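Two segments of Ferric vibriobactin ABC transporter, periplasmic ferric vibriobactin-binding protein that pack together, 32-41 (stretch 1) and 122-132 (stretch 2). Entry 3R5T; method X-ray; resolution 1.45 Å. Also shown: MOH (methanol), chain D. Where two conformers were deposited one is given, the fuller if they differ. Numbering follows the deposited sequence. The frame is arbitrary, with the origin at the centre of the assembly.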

# COMPACT_ATOMS: atom_id res chain seq x y z
N THR A 32 -7.88 0.36 0.49
CA THR A 32 -6.46 0.70 0.29
C THR A 32 -6.24 2.21 0.25
O THR A 32 -5.28 2.70 0.82
N VAL A 33 -7.13 2.94 -0.41
CA VAL A 33 -6.88 4.36 -0.61
C VAL A 33 -7.13 5.14 0.67
O VAL A 33 -6.58 6.22 0.86
N THR A 34 -7.97 4.59 1.55
CA THR A 34 -8.35 5.33 2.77
C THR A 34 -7.16 5.69 3.66
O THR A 34 -7.11 6.78 4.25
N GLY A 35 -6.18 4.79 3.75
CA GLY A 35 -4.99 5.08 4.52
C GLY A 35 -4.27 6.35 4.06
O GLY A 35 -3.79 7.13 4.89
N THR A 36 -4.22 6.58 2.75
CA THR A 36 -3.54 7.75 2.23
C THR A 36 -4.39 9.01 2.38
O THR A 36 -3.85 10.09 2.65
N LEU A 37 -5.71 8.87 2.26
CA LEU A 37 -6.59 9.98 2.59
C LEU A 37 -6.36 10.42 4.04
O LEU A 37 -6.23 11.62 4.33
N LEU A 38 -6.30 9.46 4.96
CA LEU A 38 -6.00 9.80 6.35
C LEU A 38 -4.61 10.44 6.53
O LEU A 38 -4.43 11.35 7.35
N ALA A 39 -3.65 9.95 5.76
CA ALA A 39 -2.27 10.41 5.84
C ALA A 39 -2.16 11.91 5.58
O ALA A 39 -1.37 12.60 6.23
N ILE A 40 -2.94 12.42 4.63
CA ILE A 40 -2.90 13.84 4.28
C ILE A 40 -3.99 14.65 4.96
O ILE A 40 -4.23 15.81 4.59
N ASP A 41 -4.64 14.05 5.96
CA ASP A 41 -5.71 14.71 6.70
C ASP A 41 -6.87 15.16 5.82
O ASP A 41 -7.47 16.20 6.06
N THR A 122 4.16 4.92 -5.51
CA THR A 122 4.46 5.01 -4.09
C THR A 122 3.24 5.55 -3.35
O THR A 122 2.36 6.15 -3.96
N TRP A 123 3.20 5.40 -2.03
CA TRP A 123 2.14 6.07 -1.30
C TRP A 123 2.25 7.59 -1.48
O TRP A 123 1.23 8.28 -1.53
N GLN A 124 3.47 8.11 -1.58
CA GLN A 124 3.65 9.54 -1.76
C GLN A 124 3.02 10.03 -3.06
O GLN A 124 2.38 11.09 -3.07
N SER A 125 3.21 9.29 -4.14
CA SER A 125 2.64 9.66 -5.43
C SER A 125 1.11 9.64 -5.37
O SER A 125 0.43 10.52 -5.91
N LEU A 126 0.57 8.63 -4.70
CA LEU A 126 -0.87 8.56 -4.53
C LEU A 126 -1.34 9.75 -3.67
O LEU A 126 -2.35 10.37 -3.97
N ALA A 127 -0.60 10.06 -2.61
CA ALA A 127 -0.96 11.22 -1.77
C ALA A 127 -0.97 12.52 -2.59
O ALA A 127 -1.84 13.37 -2.42
N GLN A 128 0.03 12.70 -3.44
CA GLN A 128 0.09 13.87 -4.30
C GLN A 128 -1.11 13.94 -5.24
O GLN A 128 -1.72 15.00 -5.43
N GLN A 129 -1.46 12.79 -5.81
CA GLN A 129 -2.57 12.72 -6.73
C GLN A 129 -3.86 13.13 -6.00
O GLN A 129 -4.66 13.93 -6.51
N LEU A 130 -4.05 12.59 -4.80
CA LEU A 130 -5.22 12.90 -4.00
C LEU A 130 -5.19 14.33 -3.47
O LEU A 130 -6.24 14.96 -3.31
N GLY A 131 -3.98 14.86 -3.22
CA GLY A 131 -3.84 16.25 -2.82
C GLY A 131 -4.41 17.17 -3.88
O GLY A 131 -5.10 18.14 -3.57
N LEU A 132 -4.12 16.87 -5.14
CA LEU A 132 -4.62 17.68 -6.26
C LEU A 132 -6.14 17.56 -6.42
O LEU A 132 -6.78 18.51 -6.86

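The two helices cross at a steep angle, 71° between their N-to-C directions, with axes 9.5 Å apart at closest approach. Such a crossing confines contact to a short patch, and here three side chains, Thr 36, Leu 130 and Ile 40, account for much of it. No hydrogen bond links the stretches; the join rests on apolar packing.

Thr 36 is the knob at the centre. Its CA-to-CB bond points toward the second helix, and with chi1 in the m well the side chain sits in a hole formed by Trp 123, Leu 126, Ala 127 and Leu 130. The methyl Thr 36 CG2 lies 3.5 Å from Ala 127 CA and 4.0 Å from Trp 123 O, close to the backbone itself, while Thr 36 OG1 is 3.8 Å from Leu 126 CD2. A compact, beta-branched residue fits this site, because the Thr 36 and Ala 127 CA atoms are just 5.9 Å apart. Ala 127 suits the floor of the hole for the same reason: its lone methyl takes little room, so the backbones can come near. Leu 126 (chi1 t, chi2 p) and Trp 123 (chi1 p) both direct their CB atoms toward the first stretch and help to wall the pocket.

Leu 130 is the chief contribution from the opposite helix. It also points toward its partner, in the common leucine rotamer with chi1 m and chi2 t. A single methyl, Leu 130 CD1, lies 3.7 Å from Val 33 CG1, 4.0 Å from Leu 37 CD2 and 4.0 Å from Thr 36 CG2. Val 33 (chi1 t) leaves its backbone sideways, as does Leu 37 (m, t), whose end nevertheless comes nearer to the second helix.

Ile 40, the first residue to leave helical phi/psi, still points toward the second helix. Its chi1 is p and its chi2 t. Ile 40 CG2 packs 3.8 Å from Ala 127 CB, and the longer branch brings Ile 40 CD1 to 4.2 Å from Leu 130 CB and 4.0 Å from Gly 131 N. Gly 131 has no side chain; a CB there would point sideways, 4.6 Å from Ile 40 CD1, and would be crowded rather by Ala 127 O, 3.3 Å away in its own helix.

Apart from the Thr 36 hydroxyl, the polar side chains of the two stretches lie outside the contact. Thr 122 caps the second helix, Thr 122 OG1 accepting from Ser 125 N at 2.9 Å. Gln 129, extended with chi1 and chi2 both t, binds a methanol probably acquired from the crystallisation liquor: the methanol O donates to Gln 129 OE1 at 2.7 Å and accepts a weak bond from Gln 129 NE2 at 3.1 Å.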

# COMPACT_ATOMS: atom_id res chain seq x y z
CB THR A 32 -5.88 0.10 -1.01
OG1 THR A 32 -5.99 -1.32 -0.95
CG2 THR A 32 -4.40 0.47 -1.17
CB VAL A 33 -7.77 4.88 -1.71
CG1 VAL A 33 -7.66 6.40 -1.83
CG2 VAL A 33 -7.39 4.21 -3.02
CB THR A 34 -9.43 4.54 3.50
OG1 THR A 34 -10.55 4.43 2.63
CG2 THR A 34 -9.86 5.24 4.78
CB THR A 36 -3.04 7.48 0.80
OG1 THR A 36 -2.04 6.45 0.87
CG2 THR A 36 -2.40 8.74 0.20
CB LEU A 37 -8.06 9.64 2.34
CG LEU A 37 -8.44 9.52 0.85
CD1 LEU A 37 -9.74 8.78 0.70
CD2 LEU A 37 -8.54 10.87 0.19
CB LEU A 38 -6.15 8.56 7.23
CG LEU A 38 -7.59 8.03 7.35
CD1 LEU A 38 -7.63 6.63 7.94
CD2 LEU A 38 -8.45 8.98 8.17
CB ALA A 39 -1.40 9.63 4.84
CB ILE A 40 -2.94 14.07 2.75
CG1 ILE A 40 -4.27 13.61 2.15
CG2 ILE A 40 -1.76 13.33 2.08
CD1 ILE A 40 -4.45 14.02 0.67
CB ASP A 41 -5.17 15.90 7.49
CG ASP A 41 -4.23 15.49 8.59
OD1 ASP A 41 -4.41 14.40 9.17
OD2 ASP A 41 -3.28 16.26 8.87
CB THR A 122 5.61 5.97 -3.85
OG1 THR A 122 5.28 7.24 -4.41
CG2 THR A 122 6.87 5.48 -4.54
CB TRP A 123 2.08 5.65 0.19
CG TRP A 123 3.14 6.22 1.08
CD1 TRP A 123 4.28 5.59 1.53
CD2 TRP A 123 3.15 7.52 1.66
NE1 TRP A 123 4.99 6.42 2.35
CE2 TRP A 123 4.33 7.62 2.44
CE3 TRP A 123 2.29 8.63 1.58
CZ2 TRP A 123 4.65 8.78 3.16
CZ3 TRP A 123 2.62 9.77 2.28
CH2 TRP A 123 3.79 9.85 3.05
CB GLN A 124 5.14 9.88 -1.75
CG GLN A 124 5.82 9.67 -0.39
CD GLN A 124 6.52 8.33 -0.27
OE1 GLN A 124 6.04 7.28 -0.71
NE2 GLN A 124 7.68 8.37 0.38
CB SER A 125 3.16 8.72 -6.52
OG SER A 125 2.60 9.03 -7.78
CB LEU A 126 -1.23 7.24 -3.87
CG LEU A 126 -2.72 7.02 -3.61
CD1 LEU A 126 -3.47 6.91 -4.93
CD2 LEU A 126 -2.97 5.77 -2.75
CB ALA A 127 -0.01 11.34 -0.60
CB GLN A 128 1.39 13.88 -5.09
CG GLN A 128 2.62 14.04 -4.23
CD GLN A 128 3.86 14.25 -5.06
OE1 GLN A 128 4.74 13.38 -5.10
NE2 GLN A 128 3.94 15.39 -5.74
CB GLN A 129 -2.68 11.31 -7.28
CG GLN A 129 -3.81 11.13 -8.25
CD GLN A 129 -3.71 9.82 -8.97
OE1 GLN A 129 -3.35 8.80 -8.38
NE2 GLN A 129 -4.04 9.83 -10.26
CB LEU A 130 -5.37 11.90 -2.85
CG LEU A 130 -5.64 10.48 -3.32
CD1 LEU A 130 -5.58 9.50 -2.15
CD2 LEU A 130 -6.95 10.39 -4.10
CB LEU A 132 -3.88 17.32 -7.56
CG LEU A 132 -2.39 17.65 -7.54
CD1 LEU A 132 -1.59 16.82 -8.56
CD2 LEU A 132 -2.17 19.13 -7.79
C MOH D . -3.89 6.61 -11.59
O MOH D . -3.67 6.78 -10.19